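Local coordinates for protein Lys-gingipain catalytic subunit (Porphyromonas gingivalis, PDB 6I9A) that cleaves proteins after lysine as a secreted cysteine protease of the C25 family, its chain joining a calcium-binding catalytic domain to an immunoglobulin-like domain, at residues Met16-Ala20 and Phe62-Lys66; Lys38-Leu42 and Leu408-Gly412; Tyr377-Leu383 and Val446-Val452; Ile392-Gly397 and Val436-Arg440. All coordinates share one frame; numbering follows the deposited sequence. Where two conformers were deposited one is given.

Contact 1: Met16-Ala20 and Phe62-Lys66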
loop_
_atom_site.group_PDB
_atom_site.type_symbol
_atom_site.label_atom_id
_atom_site.label_comp_id
_atom_site.label_asym_id
_atom_site.label_seq_id
_atom_site.Cartn_x
_atom_site.Cartn_y
_atom_site.Cartn_z
ATOM N N MET A 16 12.239 6.557 3.461
ATOM C CA MET A 16 10.903 6.846 3.991
ATOM C C MET A 16 10.987 7.937 5.053
ATOM O O MET A 16 11.770 7.818 6.013
ATOM C CB MET A 16 10.282 5.567 4.586
ATOM C CG MET A 16 8.984 5.793 5.343
ATOM S SD MET A 16 8.431 4.207 6.106
ATOM C CE MET A 16 7.602 3.523 4.589
ATOM N N LEU A 17 10.178 8.988 4.875
ATOM C CA LEU A 17 10.008 10.047 5.845
ATOM C C LEU A 17 8.793 9.644 6.684
ATOM O O LEU A 17 7.719 9.350 6.117
ATOM C CB LEU A 17 9.767 11.375 5.102
ATOM C CG LEU A 17 9.412 12.552 5.984
ATOM C CD1 LEU A 17 10.551 12.889 6.970
ATOM C CD2 LEU A 17 9.194 13.799 5.148
ATOM N N VAL A 18 8.941 9.623 8.001
ATOM C CA VAL A 18 7.866 9.306 8.909
ATOM C C VAL A 18 7.532 10.521 9.728
ATOM O O VAL A 18 8.432 11.113 10.355
ATOM C CB VAL A 18 8.241 8.119 9.840
ATOM C CG1 VAL A 18 7.095 7.781 10.801
ATOM C CG2 VAL A 18 8.691 6.898 9.034
ATOM N N VAL A 19 6.274 10.948 9.737
ATOM C CA VAL A 19 5.808 12.029 10.636
ATOM C C VAL A 19 4.708 11.463 11.500
ATOM O O VAL A 19 3.709 10.964 10.972
ATOM C CB VAL A 19 5.313 13.243 9.819
ATOM C CG1 VAL A 19 4.757 14.312 10.765
ATOM C CG2 VAL A 19 6.433 13.796 8.911
ATOM N N ALA A 20 4.954 11.422 12.811
ATOM C CA ALA A 20 4.098 10.728 13.727
ATOM C C ALA A 20 3.667 11.591 14.884
ATOM O O ALA A 20 4.456 12.385 15.431
ATOM C CB ALA A 20 4.821 9.504 14.263
ATOM N N PHE A 62 7.234 21.380 6.903
ATOM C CA PHE A 62 8.308 20.473 7.308
ATOM C C PHE A 62 8.514 19.384 6.259
ATOM O O PHE A 62 9.632 19.111 5.826
ATOM C CB PHE A 62 7.970 19.879 8.677
ATOM C CG PHE A 62 8.978 18.827 9.107
ATOM C CD1 PHE A 62 10.237 19.194 9.569
ATOM C CD2 PHE A 62 8.713 17.463 8.930
ATOM C CE1 PHE A 62 11.166 18.218 9.965
ATOM C CE2 PHE A 62 9.659 16.499 9.269
ATOM C CZ PHE A 62 10.870 16.884 9.791
ATOM N N ILE A 63 7.403 18.752 5.851
ATOM C CA ILE A 63 7.508 17.652 4.892
ATOM C C ILE A 63 8.031 18.133 3.552
ATOM O O ILE A 63 8.885 17.493 2.918
ATOM C CB ILE A 63 6.137 16.976 4.750
ATOM C CG1 ILE A 63 5.774 16.229 6.081
ATOM C CG2 ILE A 63 6.126 16.035 3.536
ATOM C CD1 ILE A 63 4.286 15.823 6.112
ATOM N N HIS A 64 7.483 19.289 3.082
ATOM C CA HIS A 64 7.906 19.809 1.783
ATOM C C HIS A 64 9.410 20.119 1.772
ATOM O O HIS A 64 10.102 19.851 0.800
ATOM C CB HIS A 64 7.084 21.031 1.400
ATOM C CG HIS A 64 5.672 20.724 1.024
ATOM N ND1 HIS A 64 4.911 21.667 0.367
ATOM C CD2 HIS A 64 4.947 19.582 1.151
ATOM C CE1 HIS A 64 3.716 21.111 0.154
ATOM N NE2 HIS A 64 3.686 19.860 0.628
ATOM N N LYS A 65 9.902 20.704 2.894
ATOM C CA LYS A 65 11.323 21.037 2.972
ATOM C C LYS A 65 12.156 19.750 2.999
ATOM O O LYS A 65 13.176 19.668 2.320
ATOM C CB LYS A 65 11.574 21.920 4.186
ATOM C CG LYS A 65 13.040 22.282 4.372
ATOM C CD LYS A 65 13.241 23.201 5.584
ATOM C CE LYS A 65 14.543 23.990 5.522
ATOM N NZ LYS A 65 15.735 23.144 5.277
ATOM N N LYS A 66 11.706 18.728 3.736
ATOM C CA LYS A 66 12.422 17.463 3.725
ATOM C C LYS A 66 12.490 16.867 2.323
ATOM O O LYS A 66 13.521 16.344 1.923
ATOM C CB LYS A 66 11.758 16.437 4.643
ATOM C CG LYS A 66 12.065 16.608 6.110
ATOM C CD LYS A 66 13.527 16.193 6.371
ATOM C CE LYS A 66 13.943 16.334 7.811
ATOM N NZ LYS A 66 15.249 15.618 7.998
#

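Contact 2: Lys38-Leu42 and Leu408-Gly412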
loop_
_atom_site.group_PDB
_atom_site.type_symbol
_atom_site.label_atom_id
_atom_site.label_comp_id
_atom_site.label_asym_id
_atom_site.label_seq_id
_atom_site.Cartn_x
_atom_site.Cartn_y
_atom_site.Cartn_z
ATOM N N LYS A 38 14.619 -4.394 6.639
ATOM C CA LYS A 38 14.372 -4.791 5.262
ATOM C C LYS A 38 14.935 -3.769 4.252
ATOM O O LYS A 38 14.755 -3.938 3.050
ATOM C CB LYS A 38 12.883 -5.060 5.009
ATOM C CG LYS A 38 12.025 -3.778 4.963
ATOM C CD LYS A 38 10.522 -4.047 5.185
ATOM C CE LYS A 38 9.907 -5.038 4.204
ATOM N NZ LYS A 38 9.875 -4.529 2.789
ATOM N N GLY A 39 15.662 -2.769 4.728
ATOM C CA GLY A 39 16.391 -1.885 3.828
ATOM C C GLY A 39 15.828 -0.510 3.594
ATOM O O GLY A 39 16.204 0.174 2.627
ATOM N N PHE A 40 14.923 -0.034 4.500
ATOM C CA PHE A 40 14.415 1.339 4.358
ATOM C C PHE A 40 15.298 2.265 5.164
ATOM O O PHE A 40 15.484 2.062 6.379
ATOM C CB PHE A 40 12.991 1.465 4.865
ATOM C CG PHE A 40 11.875 0.848 4.054
ATOM C CD1 PHE A 40 12.094 -0.248 3.227
ATOM C CD2 PHE A 40 10.580 1.343 4.152
ATOM C CE1 PHE A 40 11.031 -0.806 2.472
ATOM C CE2 PHE A 40 9.512 0.717 3.465
ATOM C CZ PHE A 40 9.763 -0.292 2.595
ATOM N N TYR A 41 15.807 3.313 4.520
ATOM C CA TYR A 41 16.473 4.431 5.228
ATOM C C TYR A 41 15.377 5.323 5.754
ATOM O O TYR A 41 14.651 5.957 4.971
ATOM C CB TYR A 41 17.377 5.173 4.252
ATOM C CG TYR A 41 18.669 4.422 4.002
ATOM C CD1 TYR A 41 19.720 4.485 4.909
ATOM C CD2 TYR A 41 18.816 3.605 2.891
ATOM C CE1 TYR A 41 20.907 3.786 4.689
ATOM C CE2 TYR A 41 20.003 2.918 2.642
ATOM C CZ TYR A 41 21.044 2.996 3.560
ATOM O OH TYR A 41 22.180 2.288 3.324
ATOM N N LEU A 42 15.222 5.362 7.070
ATOM C CA LEU A 42 14.138 6.068 7.735
ATOM C C LEU A 42 14.561 7.404 8.264
ATOM O O LEU A 42 15.635 7.507 8.864
ATOM C CB LEU A 42 13.700 5.227 8.932
ATOM C CG LEU A 42 13.139 3.824 8.563
ATOM C CD1 LEU A 42 12.970 2.999 9.830
ATOM C CD2 LEU A 42 11.800 3.915 7.814
ATOM N N LEU A 408 20.118 0.422 9.984
ATOM C CA LEU A 408 20.471 -0.044 8.653
ATOM C C LEU A 408 21.897 0.376 8.336
ATOM O O LEU A 408 22.216 1.568 8.396
ATOM C CB LEU A 408 19.484 0.558 7.660
ATOM C CG LEU A 408 19.683 0.193 6.211
ATOM C CD1 LEU A 408 19.666 -1.333 5.980
ATOM C CD2 LEU A 408 18.603 0.844 5.369
ATOM N N TYR A 409 22.711 -0.583 7.845
ATOM C CA TYR A 409 24.114 -0.278 7.506
ATOM C C TYR A 409 24.331 -0.246 6.006
ATOM O O TYR A 409 25.225 0.459 5.531
ATOM C CB TYR A 409 25.056 -1.360 8.111
ATOM C CG TYR A 409 25.322 -1.251 9.602
ATOM C CD1 TYR A 409 24.282 -1.328 10.535
ATOM C CD2 TYR A 409 26.630 -1.194 10.087
ATOM C CE1 TYR A 409 24.536 -1.311 11.905
ATOM C CE2 TYR A 409 26.890 -1.226 11.447
ATOM C CZ TYR A 409 25.844 -1.256 12.348
ATOM O OH TYR A 409 26.095 -1.224 13.699
ATOM N N GLY A 410 23.578 -1.016 5.208
ATOM C CA GLY A 410 23.826 -1.014 3.781
ATOM C C GLY A 410 22.749 -1.750 3.028
ATOM O O GLY A 410 22.067 -2.609 3.590
ATOM N N THR A 411 22.619 -1.421 1.752
ATOM C CA THR A 411 21.637 -2.064 0.866
ATOM C C THR A 411 22.207 -2.276 -0.516
ATOM O O THR A 411 23.110 -1.535 -0.954
ATOM C CB THR A 411 20.345 -1.225 0.736
ATOM O OG1 THR A 411 20.595 -0.023 0.005
ATOM C CG2 THR A 411 19.706 -0.880 2.066
ATOM N N GLY A 412 21.613 -3.210 -1.269
ATOM C CA GLY A 412 21.917 -3.359 -2.671
ATOM C C GLY A 412 20.846 -4.167 -3.343
ATOM O O GLY A 412 20.203 -5.005 -2.719
HETATM O O HOH W 1 22.750 1.639 0.707
#

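Contact 3: Tyr377-Leu383 and Val446-Val452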
loop_
_atom_site.group_PDB
_atom_site.type_symbol
_atom_site.label_atom_id
_atom_site.label_comp_id
_atom_site.label_asym_id
_atom_site.label_seq_id
_atom_site.Cartn_x
_atom_site.Cartn_y
_atom_site.Cartn_z
ATOM N N TYR A 377 19.506 -17.680 -2.794
ATOM C CA TYR A 377 20.503 -16.730 -2.310
ATOM C C TYR A 377 21.712 -17.494 -1.838
ATOM O O TYR A 377 21.623 -18.699 -1.548
ATOM C CB TYR A 377 19.899 -15.869 -1.163
ATOM C CG TYR A 377 19.576 -16.681 0.059
ATOM C CD1 TYR A 377 20.493 -16.800 1.094
ATOM C CD2 TYR A 377 18.376 -17.365 0.164
ATOM C CE1 TYR A 377 20.235 -17.592 2.198
ATOM C CE2 TYR A 377 18.093 -18.156 1.269
ATOM C CZ TYR A 377 19.035 -18.270 2.286
ATOM O OH TYR A 377 18.778 -19.039 3.401
ATOM N N THR A 378 22.809 -16.772 -1.739
ATOM C CA THR A 378 24.052 -17.261 -1.120
ATOM C C THR A 378 24.589 -16.137 -0.259
ATOM O O THR A 378 24.838 -15.037 -0.751
ATOM C CB THR A 378 25.113 -17.691 -2.172
ATOM O OG1 THR A 378 24.535 -18.656 -3.037
ATOM C CG2 THR A 378 26.371 -18.289 -1.502
ATOM N N LEU A 379 24.784 -16.442 1.014
ATOM C CA LEU A 379 25.408 -15.492 1.923
ATOM C C LEU A 379 26.900 -15.782 2.018
ATOM O O LEU A 379 27.300 -16.956 2.039
ATOM C CB LEU A 379 24.784 -15.612 3.324
ATOM C CG LEU A 379 23.294 -15.338 3.442
ATOM C CD1 LEU A 379 22.866 -15.316 4.901
ATOM C CD2 LEU A 379 22.884 -14.031 2.721
ATOM N N PRO A 380 27.736 -14.750 2.145
ATOM C CA PRO A 380 29.167 -15.013 2.414
ATOM C C PRO A 380 29.343 -15.579 3.813
ATOM O O PRO A 380 28.525 -15.323 4.715
ATOM C CB PRO A 380 29.811 -13.622 2.285
ATOM C CG PRO A 380 28.709 -12.659 2.689
ATOM C CD PRO A 380 27.430 -13.300 2.158
ATOM N N ALA A 381 30.440 -16.340 4.024
ATOM C CA ALA A 381 30.712 -16.915 5.349
ATOM C C ALA A 381 31.036 -15.835 6.376
ATOM O O ALA A 381 30.779 -16.021 7.561
ATOM C CB ALA A 381 31.882 -17.888 5.254
ATOM N N SER A 382 31.579 -14.689 5.914
ATOM C CA SER A 382 31.874 -13.624 6.841
ATOM C C SER A 382 31.678 -12.271 6.175
ATOM O O SER A 382 31.528 -12.188 4.959
ATOM C CB SER A 382 33.302 -13.769 7.369
ATOM O OG SER A 382 34.211 -13.375 6.365
ATOM N N LEU A 383 31.735 -11.239 6.977
ATOM C CA LEU A 383 31.655 -9.858 6.555
ATOM C C LEU A 383 32.905 -9.182 7.111
ATOM O O LEU A 383 32.851 -8.679 8.242
ATOM C CB LEU A 383 30.380 -9.165 7.051
ATOM C CG LEU A 383 29.042 -9.669 6.504
ATOM C CD1 LEU A 383 27.908 -9.036 7.292
ATOM C CD2 LEU A 383 28.912 -9.452 4.994
ATOM N N VAL A 446 13.771 -13.596 3.163
ATOM C CA VAL A 446 14.890 -14.343 3.761
ATOM C C VAL A 446 15.396 -13.488 4.902
ATOM O O VAL A 446 15.730 -12.295 4.681
ATOM C CB VAL A 446 15.985 -14.594 2.716
ATOM C CG1 VAL A 446 17.184 -15.293 3.350
ATOM C CG2 VAL A 446 15.461 -15.377 1.515
ATOM N N ILE A 447 15.418 -14.025 6.117
ATOM C CA ILE A 447 15.821 -13.275 7.320
ATOM C C ILE A 447 16.876 -14.102 8.033
ATOM O O ILE A 447 16.591 -15.164 8.585
ATOM C CB ILE A 447 14.606 -12.999 8.204
ATOM C CG1 ILE A 447 13.519 -12.228 7.445
ATOM C CG2 ILE A 447 15.042 -12.265 9.513
ATOM C CD1 ILE A 447 12.239 -12.041 8.283
ATOM N N LYS A 448 18.121 -13.682 7.921
ATOM C CA LYS A 448 19.266 -14.466 8.404
ATOM C C LYS A 448 20.225 -13.558 9.158
ATOM O O LYS A 448 19.963 -12.350 9.298
ATOM C CB LYS A 448 19.974 -15.142 7.204
ATOM C CG LYS A 448 19.127 -16.183 6.486
ATOM C CD LYS A 448 18.876 -17.455 7.367
ATOM C CE LYS A 448 17.901 -18.402 6.711
ATOM N NZ LYS A 448 17.821 -19.684 7.467
ATOM N N GLN A 449 21.296 -14.149 9.689
ATOM C CA GLN A 449 22.308 -13.381 10.396
ATOM C C GLN A 449 23.667 -13.874 9.988
ATOM O O GLN A 449 23.843 -15.023 9.559
ATOM C CB GLN A 449 22.143 -13.480 11.937
ATOM C CG GLN A 449 20.898 -12.794 12.481
ATOM C CD GLN A 449 20.872 -12.792 13.992
ATOM O OE1 GLN A 449 21.129 -13.810 14.650
ATOM N NE2 GLN A 449 20.545 -11.649 14.568
ATOM N N ILE A 450 24.644 -12.951 10.033
ATOM C CA ILE A 450 26.059 -13.294 9.809
ATOM C C ILE A 450 26.863 -12.782 11.007
ATOM O O ILE A 450 26.741 -11.599 11.356
ATOM C CB ILE A 450 26.637 -12.749 8.490
ATOM C CG1 ILE A 450 25.818 -13.246 7.275
ATOM C CG2 ILE A 450 28.153 -13.101 8.362
ATOM C CD1 ILE A 450 26.349 -12.661 5.941
ATOM N N GLN A 451 27.670 -13.669 11.621
ATOM C CA GLN A 451 28.475 -13.308 12.783
ATOM C C GLN A 451 29.802 -12.682 12.380
ATOM O O GLN A 451 30.523 -13.238 11.554
ATOM C CB GLN A 451 28.696 -14.536 13.693
ATOM C CG GLN A 451 29.580 -14.265 14.919
ATOM C CD GLN A 451 29.085 -13.154 15.821
ATOM O OE1 GLN A 451 27.891 -12.835 15.886
ATOM N NE2 GLN A 451 29.998 -12.548 16.559
ATOM N N VAL A 452 30.103 -11.513 12.983
ATOM C CA VAL A 452 31.346 -10.765 12.787
ATOM C C VAL A 452 32.129 -10.819 14.115
ATOM O O VAL A 452 31.593 -10.433 15.156
ATOM C CB VAL A 452 31.065 -9.309 12.330
ATOM C CG1 VAL A 452 32.343 -8.477 12.335
ATOM C CG2 VAL A 452 30.424 -9.287 10.940
HETATM O O HOH W 2 30.922 -15.660 10.299
#

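Contact 4: Ile392-Gly397 and Val436-Arg440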
loop_
_atom_site.group_PDB
_atom_site.type_symbol
_atom_site.label_atom_id
_atom_site.label_comp_id
_atom_site.label_asym_id
_atom_site.label_seq_id
_atom_site.Cartn_x
_atom_site.Cartn_y
_atom_site.Cartn_z
ATOM N N ILE A 392 26.544 -10.096 -2.203
ATOM C CA ILE A 392 25.611 -11.070 -1.685
ATOM C C ILE A 392 24.836 -11.553 -2.903
ATOM O O ILE A 392 24.419 -10.716 -3.690
ATOM C CB ILE A 392 24.731 -10.517 -0.522
ATOM C CG1 ILE A 392 25.651 -10.220 0.705
ATOM C CG2 ILE A 392 23.653 -11.506 -0.203
ATOM C CD1 ILE A 392 25.008 -9.728 1.996
ATOM N N GLN A 393 24.673 -12.867 -3.074
ATOM C CA GLN A 393 23.956 -13.306 -4.253
ATOM C C GLN A 393 22.509 -13.630 -3.892
ATOM O O GLN A 393 22.220 -14.182 -2.839
ATOM C CB GLN A 393 24.680 -14.453 -4.945
ATOM C CG GLN A 393 26.099 -14.053 -5.401
ATOM C CD GLN A 393 27.099 -14.015 -4.263
ATOM O OE1 GLN A 393 27.005 -14.786 -3.297
ATOM N NE2 GLN A 393 28.091 -13.132 -4.368
ATOM N N ALA A 394 21.609 -13.267 -4.811
ATOM C CA ALA A 394 20.175 -13.491 -4.646
ATOM C C ALA A 394 19.531 -13.387 -6.002
ATOM O O ALA A 394 20.119 -12.827 -6.920
ATOM C CB ALA A 394 19.566 -12.491 -3.668
ATOM N N SER A 395 18.310 -13.911 -6.145
ATOM C CA SER A 395 17.684 -13.831 -7.457
ATOM C C SER A 395 17.622 -12.401 -7.971
ATOM O O SER A 395 17.417 -11.451 -7.186
ATOM C CB SER A 395 16.293 -14.463 -7.498
ATOM O OG SER A 395 15.375 -13.688 -6.733
ATOM N N ALA A 396 17.760 -12.242 -9.284
ATOM C CA ALA A 396 17.761 -10.925 -9.914
ATOM C C ALA A 396 16.572 -10.079 -9.440
ATOM O O ALA A 396 15.431 -10.495 -9.511
ATOM C CB ALA A 396 17.733 -11.070 -11.422
ATOM N N GLY A 397 16.878 -8.863 -9.012
ATOM C CA GLY A 397 15.855 -7.938 -8.548
ATOM C C GLY A 397 15.644 -7.941 -7.060
ATOM O O GLY A 397 14.962 -7.064 -6.542
ATOM N N VAL A 436 20.742 -9.911 8.013
ATOM C CA VAL A 436 20.738 -9.847 6.561
ATOM C C VAL A 436 19.356 -10.210 6.134
ATOM O O VAL A 436 18.882 -11.299 6.433
ATOM C CB VAL A 436 21.777 -10.775 5.901
ATOM C CG1 VAL A 436 21.748 -10.629 4.380
ATOM C CG2 VAL A 436 23.178 -10.495 6.445
ATOM N N VAL A 437 18.676 -9.305 5.428
ATOM C CA VAL A 437 17.286 -9.499 4.968
ATOM C C VAL A 437 17.280 -9.369 3.481
ATOM O O VAL A 437 17.875 -8.429 2.925
ATOM C CB VAL A 437 16.308 -8.520 5.670
ATOM C CG1 VAL A 437 14.892 -8.639 5.083
ATOM C CG2 VAL A 437 16.277 -8.794 7.173
ATOM N N ILE A 438 16.601 -10.312 2.819
ATOM C CA ILE A 438 16.454 -10.289 1.363
ATOM C C ILE A 438 14.988 -10.351 1.019
ATOM O O ILE A 438 14.299 -11.279 1.478
ATOM C CB ILE A 438 17.225 -11.439 0.677
ATOM C CG1 ILE A 438 18.699 -11.516 1.187
ATOM C CG2 ILE A 438 17.145 -11.304 -0.862
ATOM C CD1 ILE A 438 19.480 -12.765 0.604
ATOM N N THR A 439 14.516 -9.366 0.266
ATOM C CA THR A 439 13.088 -9.325 -0.114
ATOM C C THR A 439 12.982 -9.148 -1.609
ATOM O O THR A 439 13.902 -8.675 -2.290
ATOM C CB THR A 439 12.364 -8.156 0.612
ATOM O OG1 THR A 439 12.990 -6.905 0.294
ATOM C CG2 THR A 439 12.313 -8.320 2.137
ATOM N N ARG A 440 11.840 -9.559 -2.139
ATOM C CA ARG A 440 11.532 -9.378 -3.539
ATOM C C ARG A 440 10.036 -9.476 -3.696
ATOM O O ARG A 440 9.401 -10.284 -3.008
ATOM C CB ARG A 440 12.241 -10.446 -4.408
ATOM C CG ARG A 440 12.080 -10.221 -5.909
ATOM C CD ARG A 440 12.860 -11.238 -6.722
ATOM N NE ARG A 440 12.483 -11.076 -8.123
ATOM C CZ ARG A 440 12.775 -11.963 -9.073
ATOM N NH1 ARG A 440 13.499 -13.053 -8.784
ATOM N NH2 ARG A 440 12.343 -11.775 -10.314
#

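Contact 1: Met16-Ala20 and Phe62-Lys66
L17 pushes its two methyls between three side chains of helix 56-72, and this leucine takes the largest share of the contact. Its CG lies anti to the backbone N (chi1 173°), which sends the fork out from strand 14-20 to the helix surface. One branch, CD2, settles 3.7 Å from CB of K66 and also reaches CG2 of I63. The other, CD1, lies 4.4 Å from CE2 of F62, obliquely to that ring. L17 and K66 meet at about a right angle, with only the aliphatic root of the lysine involved: its chain bends at chi2 (-72°), CG lies over one face of the F62 ring, toward its rim, and the ammonium group runs off to a hydrogen bond with D43.

Two residues on, V19 repeats the pattern with a shorter side chain. Its CG2 sits 3.8 Å from CG1 of I63, and the same methyl meets the F62 ring at the edge, 4.2 Å from CE2. No hydrogen bond crosses the interface; it is held by apolar surfaces alone.

The strand and helix segments run nearly antiparallel, at 166°. Helix 56-72 is the beta-alpha-beta crossover from strand 40-46 to strand 79-83, passing over strand 14-20 between them; I63 and L17 both touch L80 of the latter, while the F62 ring meets H45 of the former edge-to-face.

Contact 2: Lys38-Leu42 and Leu408-Gly412
A single methyl group sits almost exactly over the middle of a tyrosine ring: CD2 of L408 lies 3.5 Å from the centroid of the Y41 ring and 3° off its normal, a nearly ideal CH-pi contact. A chi1 of 180° carries the leucine fork away from its own N and up to the ring, and the two side chains meet at about a right angle. The same methyl is wedged against the main chain on its other flank, 3.6 Å from C of G39.

The T411 and Y41 side chains come at each other from opposite directions. CG2 of T411 lies 3.9 Å from CE2 of Y41, oblique to the ring, and also rests against the carbonyl O of G39. One water joins the polar ends, hydrogen-bonded at 2.8 Å to Y41 OH and at the same distance to T411 OG1. The phenol is gripped a second time by the hydroxyl of T425, which also bonds to the carbonyl of Y409, so both rim and face of the ring are fixed from the C-terminal domain. The G39 carbonyl likewise has an outside partner, the hydroxyl of Y399.

G39 has positive phi (105°) and comes within 6.0 Å of T411, measured CA to CA. On one side of this domain interface, then, G39 closes helix 25-37 as the C-prime residue of a Schellman motif, and on the other Y409 and G410 both face I402 in a classic beta bulge.

Contact 3: Tyr377-Leu383 and Val446-Val452
With chi1 at 66°, the ring of Y377 stands between its own backbone N and carbonyl carbon, and this places one face against V446. That valine swings CG1 away from its backbone N, to the carbonyl side, which lays the methyl over the ring, 3.7 Å from the centroid and 16° off the normal: a CH-pi contact displaced toward the rim. The phenol end continues past V446 to K448, whose chain is bent at chi2; its CE lies 3.5 Å from Y377 OH.

Further along, L379 crosses K448 at about a right angle and sets CD1 3.7 Å from CB of the lysine. I450 buries the most surface of any residue here. Its CD1 reaches P380, in the middle of the facing segment, 4.0 Å from CD and close to the P380 carbonyl O, while CG2 packs 4.0 Å from CG of L383. V452 finishes the row with CG2 3.9 Å from CB of L383.

Near the solvent side a water donates to both the carbonyl O of A381 and that of Q451, at 2.8 Å each, tying main chain to main chain beside the I450 packing.

The two segments run the same way, 18° apart. V446-V452 is one edge strand of the antiparallel sheet; Y377-T378 form the short strand at its other edge, and L379-L383 continue as loop. The two edges come together through side chains and the water, with no direct hydrogen bond between them. T378 pairs with Q393 of strand 389-394, and V446, K448, I450 and V452 pair with strand 432-439.

Contact 4: Ile392-Gly397 and Val436-Arg440
I392 and A394 face V436 and I438 across the interior of the C-terminal immunoglobulin-like domain, where the short strand segments run in roughly the same direction, 29° apart, with axes 9.6 Å from each other. At that spacing the strands exchange no backbone hydrogen bonds and meet through side chains.

The apolar part comes first along both strands. I392 and V436 reach toward each other tip to tip, CD1 of the isoleucine 4.1 Å from CG1 of the valine. Two residues on, the small A394 lets the backbones draw closer: its CB lies 3.9 Å from CG2 of I438. V400 of strand 399-404 touches both isoleucines, and V446 and Y377 cover I438 further, so this patch is buried.

The polar part begins where the strands give out. R440 stretches from CG to NE in an extended chain, which spans to the loop after A394. Its NH1 donates to OG of S395 at 2.9 Å, a somewhat bent bond with an N-H...O angle of 145°, and the serine oxygen sits near the guanidinium edge, tilted 17° out of the plane. The same OG also hydrogen-bonds to OD1 of N375, which helps fix its position.

The last interaction is of another kind, since no N-H of the guanidinium points at its partner: the carbonyl O of A396 lies over the centre of one guanidinium face, 3.1 Å from CZ of R440.

Overall arrangement
Contact 1 lies in the catalytic domain and contacts 3 and 4 in the C-terminal immunoglobulin-like domain; contact 2 joins the two. Strands 14-20 and 40-46 are neighbours in one parallel sheet, so contacts 1 and 2, with centres 18 Å apart, touch through a probable M16 N to Y41 O hydrogen bond. Contact 2 touches contact 4 where K38 packs on V437. Along the chain contact 4 nests inside contact 3, their centres 11 Å apart, and both belong to the same antiparallel sheet as strand 407-413. Contact 2, spanning 366 residues, brings that late domain back against the N-terminal part of the protease. Contacts 1 and 3 stay about 17 Å apart at their nearest atoms.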